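Local coordinates for Oxidored_FMN domain-containing protein ([Pseudomonas] geniculata N1, PDB 6L6J) that probably acts as an FMN- and iron-sulfur-dependent amine oxidase, oxidising 6-hydroxypseudooxynicotine in bacterial nicotine breakdown, at residues 94-105 and 159-170. Numbering follows the deposited sequence.
Sequences KEHGALAGVELA and AKRAGFDIVYVY. With FMN (flavin mononucleotide), chain B.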
loop_
_atom_site.group_PDB
_atom_site.type_symbol
_atom_site.label_atom_id
_atom_site.label_comp_id
_atom_site.label_asym_id
_atom_site.label_seq_id
_atom_site.Cartn_x
_atom_site.Cartn_y
_atom_site.Cartn_z
ATOM N N LYS A 94 22.274 8.529 6.083
ATOM C CA LYS A 94 23.027 9.762 6.462
ATOM C C LYS A 94 23.970 10.194 5.327
ATOM O O LYS A 94 24.337 11.365 5.310
ATOM C CB LYS A 94 23.775 9.561 7.783
ATOM C CG LYS A 94 22.886 9.469 9.014
ATOM C CD LYS A 94 23.599 9.602 10.346
ATOM C CE LYS A 94 24.077 11.006 10.669
ATOM N NZ LYS A 94 22.996 12.036 10.621
ATOM N N GLU A 95 24.332 9.277 4.425
ATOM C CA GLU A 95 25.262 9.488 3.289
ATOM C C GLU A 95 24.793 10.649 2.428
ATOM O O GLU A 95 25.621 11.471 2.097
ATOM C CB GLU A 95 25.377 8.236 2.419
ATOM C CG GLU A 95 26.060 8.506 1.089
ATOM C CD GLU A 95 26.926 7.396 0.518
ATOM O OE1 GLU A 95 27.362 6.516 1.306
ATOM O OE2 GLU A 95 27.174 7.423 -0.722
ATOM N N HIS A 96 23.516 10.714 2.065
ATOM C CA HIS A 96 22.964 11.838 1.249
ATOM C C HIS A 96 22.374 12.943 2.139
ATOM O O HIS A 96 21.659 13.798 1.624
ATOM C CB HIS A 96 21.950 11.317 0.240
ATOM C CG HIS A 96 22.398 10.135 -0.553
ATOM N ND1 HIS A 96 23.064 10.264 -1.744
ATOM C CD2 HIS A 96 22.190 8.809 -0.380
ATOM C CE1 HIS A 96 23.292 9.070 -2.265
ATOM N NE2 HIS A 96 22.760 8.157 -1.452
ATOM N N GLY A 97 22.701 12.940 3.431
ATOM C CA GLY A 97 22.381 14.030 4.375
ATOM C C GLY A 97 20.931 14.043 4.834
ATOM O O GLY A 97 20.500 15.080 5.364
ATOM N N ALA A 98 20.192 12.958 4.598
ATOM C CA ALA A 98 18.933 12.632 5.302
ATOM C C ALA A 98 19.272 12.319 6.764
ATOM O O ALA A 98 20.384 11.816 7.030
ATOM C CB ALA A 98 18.254 11.454 4.650
ATOM N N LEU A 99 18.353 12.612 7.685
ATOM C CA LEU A 99 18.413 12.062 9.066
ATOM C C LEU A 99 17.886 10.618 9.023
ATOM O O LEU A 99 17.249 10.207 8.022
ATOM C CB LEU A 99 17.569 12.899 10.030
ATOM C CG LEU A 99 17.934 14.373 10.183
ATOM C CD1 LEU A 99 17.265 14.943 11.429
ATOM C CD2 LEU A 99 19.446 14.590 10.258
ATOM N N ALA A 100 18.174 9.877 10.081
ATOM C CA ALA A 100 17.914 8.440 10.238
ATOM C C ALA A 100 17.165 8.275 11.562
ATOM O O ALA A 100 17.758 8.580 12.632
ATOM C CB ALA A 100 19.210 7.681 10.202
ATOM N N GLY A 101 15.878 7.913 11.463
ATOM C CA GLY A 101 14.987 7.699 12.610
ATOM C C GLY A 101 14.667 6.228 12.719
ATOM O O GLY A 101 14.922 5.497 11.736
ATOM N N VAL A 102 14.164 5.790 13.866
ATOM C CA VAL A 102 13.821 4.361 14.079
ATOM C C VAL A 102 12.590 4.302 14.985
ATOM O O VAL A 102 12.601 4.952 16.057
ATOM C CB VAL A 102 15.009 3.573 14.654
ATOM C CG1 VAL A 102 15.485 4.131 15.985
ATOM C CG2 VAL A 102 14.690 2.097 14.785
ATOM N N GLU A 103 11.571 3.553 14.563
ATOM C CA GLU A 103 10.341 3.406 15.356
ATOM C C GLU A 103 10.536 2.258 16.352
ATOM O O GLU A 103 10.038 1.168 16.107
ATOM C CB GLU A 103 9.153 3.233 14.417
ATOM C CG GLU A 103 7.823 3.553 15.067
ATOM C CD GLU A 103 6.630 3.156 14.224
ATOM O OE1 GLU A 103 5.714 3.976 14.140
ATOM O OE2 GLU A 103 6.622 2.011 13.661
ATOM N N LEU A 104 11.274 2.500 17.430
ATOM C CA LEU A 104 11.360 1.565 18.578
ATOM C C LEU A 104 9.939 1.257 19.039
ATOM O O LEU A 104 9.197 2.206 19.318
ATOM C CB LEU A 104 12.193 2.201 19.692
ATOM C CG LEU A 104 13.695 2.273 19.405
ATOM C CD1 LEU A 104 14.453 2.719 20.652
ATOM C CD2 LEU A 104 14.234 0.933 18.901
ATOM N N ALA A 105 9.594 -0.031 19.074
ATOM C CA ALA A 105 8.202 -0.528 19.190
ATOM C C ALA A 105 8.129 -1.697 20.168
ATOM O O ALA A 105 9.009 -2.560 20.119
ATOM C CB ALA A 105 7.715 -0.953 17.824
ATOM N N ALA A 159 20.219 2.220 19.779
ATOM C CA ALA A 159 19.891 3.038 18.586
ATOM C C ALA A 159 20.878 4.209 18.458
ATOM O O ALA A 159 21.275 4.507 17.332
ATOM C CB ALA A 159 18.459 3.517 18.656
ATOM N N LYS A 160 21.236 4.857 19.571
ATOM C CA LYS A 160 22.246 5.956 19.614
ATOM C C LYS A 160 23.566 5.422 19.044
ATOM O O LYS A 160 24.054 6.009 18.085
ATOM C CB LYS A 160 22.426 6.478 21.045
ATOM C CG LYS A 160 22.960 7.897 21.176
ATOM C CD LYS A 160 23.577 8.147 22.540
ATOM C CE LYS A 160 23.387 9.546 23.086
ATOM N NZ LYS A 160 24.605 10.363 22.909
ATOM N N ARG A 161 24.043 4.291 19.576
ATOM C CA ARG A 161 25.298 3.600 19.184
ATOM C C ARG A 161 25.282 3.278 17.684
ATOM O O ARG A 161 26.343 3.283 17.068
ATOM C CB ARG A 161 25.479 2.318 20.003
ATOM C CG ARG A 161 25.804 2.531 21.479
ATOM C CD ARG A 161 26.636 1.377 22.056
ATOM N NE ARG A 161 27.811 1.136 21.208
ATOM C CZ ARG A 161 28.339 -0.059 20.888
ATOM N NH1 ARG A 161 27.821 -1.183 21.374
ATOM N NH2 ARG A 161 29.392 -0.110 20.074
ATOM N N ALA A 162 24.115 2.984 17.123
ATOM C CA ALA A 162 23.918 2.665 15.693
ATOM C C ALA A 162 24.043 3.944 14.836
ATOM O O ALA A 162 24.397 3.856 13.632
ATOM C CB ALA A 162 22.568 1.991 15.551
ATOM N N GLY A 163 23.724 5.096 15.426
ATOM C CA GLY A 163 23.880 6.431 14.815
ATOM C C GLY A 163 22.579 7.067 14.352
ATOM O O GLY A 163 22.664 8.060 13.592
ATOM N N PHE A 164 21.435 6.511 14.761
ATOM C CA PHE A 164 20.088 7.076 14.509
ATOM C C PHE A 164 20.039 8.489 15.119
ATOM O O PHE A 164 20.543 8.737 16.244
ATOM C CB PHE A 164 18.992 6.138 15.054
ATOM C CG PHE A 164 18.797 4.838 14.298
ATOM C CD1 PHE A 164 18.170 4.817 13.058
ATOM C CD2 PHE A 164 19.251 3.631 14.817
ATOM C CE1 PHE A 164 18.005 3.628 12.362
ATOM C CE2 PHE A 164 19.081 2.442 14.116
ATOM C CZ PHE A 164 18.449 2.441 12.898
ATOM N N ASP A 165 19.425 9.411 14.385
ATOM C CA ASP A 165 19.283 10.842 14.766
ATOM C C ASP A 165 18.000 11.047 15.565
ATOM O O ASP A 165 17.966 11.995 16.400
ATOM C CB ASP A 165 19.281 11.730 13.518
ATOM C CG ASP A 165 20.532 11.539 12.685
ATOM O OD1 ASP A 165 21.637 11.918 13.164
ATOM O OD2 ASP A 165 20.401 10.976 11.581
ATOM N N ILE A 166 16.979 10.234 15.259
ATOM C CA ILE A 166 15.588 10.351 15.793
ATOM C C ILE A 166 15.181 8.976 16.318
ATOM O O ILE A 166 15.130 8.016 15.508
ATOM C CB ILE A 166 14.608 10.851 14.712
ATOM C CG1 ILE A 166 15.112 12.119 14.010
ATOM C CG2 ILE A 166 13.223 11.059 15.307
ATOM C CD1 ILE A 166 14.400 12.439 12.706
ATOM N N VAL A 167 14.896 8.892 17.617
ATOM C CA VAL A 167 14.526 7.637 18.327
ATOM C C VAL A 167 13.082 7.806 18.792
ATOM O O VAL A 167 12.829 8.816 19.465
ATOM C CB VAL A 167 15.510 7.378 19.482
ATOM C CG1 VAL A 167 15.134 6.192 20.345
ATOM C CG2 VAL A 167 16.925 7.209 18.956
ATOM N N TYR A 168 12.181 6.873 18.436
ATOM C CA TYR A 168 10.704 7.006 18.631
ATOM C C TYR A 168 10.260 6.368 19.958
ATOM O O TYR A 168 10.958 5.462 20.511
ATOM C CB TYR A 168 9.891 6.409 17.475
ATOM C CG TYR A 168 9.588 7.356 16.337
ATOM C CD1 TYR A 168 10.512 7.622 15.338
ATOM C CD2 TYR A 168 8.342 7.936 16.216
ATOM C CE1 TYR A 168 10.217 8.451 14.264
ATOM C CE2 TYR A 168 8.030 8.756 15.147
ATOM C CZ TYR A 168 8.970 9.032 14.169
ATOM O OH TYR A 168 8.653 9.882 13.140
ATOM N N VAL A 169 9.131 6.863 20.469
ATOM C CA VAL A 169 8.286 6.189 21.493
ATOM C C VAL A 169 6.946 5.917 20.808
ATOM O O VAL A 169 6.304 6.880 20.364
ATOM C CB VAL A 169 8.144 7.039 22.769
ATOM C CG1 VAL A 169 6.864 6.756 23.524
ATOM C CG2 VAL A 169 9.340 6.859 23.689
ATOM N N TYR A 170 6.573 4.651 20.632
ATOM C CA TYR A 170 5.504 4.271 19.674
ATOM C C TYR A 170 4.223 3.974 20.439
ATOM O O TYR A 170 4.195 3.021 21.255
ATOM C CB TYR A 170 5.921 3.061 18.854
ATOM C CG TYR A 170 4.909 2.605 17.845
ATOM C CD1 TYR A 170 4.474 3.456 16.850
ATOM C CD2 TYR A 170 4.423 1.312 17.846
ATOM C CE1 TYR A 170 3.563 3.043 15.888
ATOM C CE2 TYR A 170 3.524 0.884 16.883
ATOM C CZ TYR A 170 3.091 1.750 15.906
ATOM O OH TYR A 170 2.201 1.358 14.961
HETATM N N1 FMN B . 3.179 2.875 10.404
HETATM C C2 FMN B . 3.898 2.564 11.530
HETATM O O2 FMN B . 3.786 3.314 12.505
HETATM N N3 FMN B . 4.740 1.528 11.640
HETATM C C4 FMN B . 4.936 0.690 10.608
HETATM O O4 FMN B . 5.705 -0.264 10.711
HETATM C C4A FMN B . 4.178 0.924 9.347
HETATM N N5 FMN B . 4.325 0.113 8.272
HETATM C C5A FMN B . 3.673 0.415 7.125
HETATM C C6 FMN B . 3.878 -0.371 5.994
HETATM C C7 FMN B . 3.225 -0.044 4.822
HETATM C C7M FMN B . 3.404 -0.927 3.648
HETATM C C8 FMN B . 2.351 1.133 4.746
HETATM C C8M FMN B . 1.603 1.484 3.493
HETATM C C9 FMN B . 2.140 1.919 5.847
HETATM C C9A FMN B . 2.776 1.622 7.045
HETATM N N10 FMN B . 2.611 2.441 8.171
HETATM C C10 FMN B . 3.297 2.109 9.313
HETATM C "C1'" FMN B . 1.738 3.658 8.164
HETATM C "C2'" FMN B . 2.463 4.833 7.536
HETATM O "O2'" FMN B . 3.528 5.174 8.406
HETATM C "C3'" FMN B . 1.583 6.034 7.357
HETATM O "O3'" FMN B . 1.187 6.511 8.643
HETATM C "C4'" FMN B . 0.338 5.781 6.507
HETATM O "O4'" FMN B . 0.681 4.992 5.343
HETATM C "C5'" FMN B . -0.336 7.087 6.111
HETATM O "O5'" FMN B . 0.577 7.838 5.329
HETATM P P FMN B . 0.536 7.756 3.712
HETATM O O1P FMN B . -0.812 8.305 3.303
HETATM O O2P FMN B . 1.702 8.610 3.324
HETATM O O3P FMN B . 0.718 6.287 3.379
#
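V102 lies over the ring of F164, its CB 3.8 Å from the ring centroid and only 13° off the ring normal, a CH-pi contact made by the methine rather than a methyl. With CG1 set between the backbone N and the carbonyl carbon, that methyl spans CG of the same ring and CB of A159, closing the strand against the last turn of helix 142-162. V93 and V90 of helix 83-94 pack on A100 and F164 beside it. The turn out of the helix ends in a Schellman motif at G163, and D165, just before strand 166-170, reaches across to the start of strand 99-105. Its OD2 takes the N-H of A100 on the anti lone pair at 2.9 Å, while OD1 meets K94 NZ on its syn side, somewhat out of the carboxylate plane, also at 2.9 Å, in a salt bridge. The A100 carbonyl oxygen accepts from both D165 N and I166 N. Strands 99-105 and 166-170 run parallel, 21° apart, as the adjacent third and fourth strands of the eight-stranded TIM barrel of this flavin oxidoreductase family; V102 N to I166 O and Y168 N to V102 O continue the ladder. At the C-terminal ends of the barrel strands, where such folds carry their active sites, Y170, its CG anti to the backbone N, presents one ring face to E103, whose OE2 lies over it toward the rim, the carboxylate turned 46° from the ring plane. E103 OE2 accepts FMN N3 at 2.8 Å, and OE1 lies 2.6 Å from FMN O2. Y170 OH is hydrogen-bonded to H173.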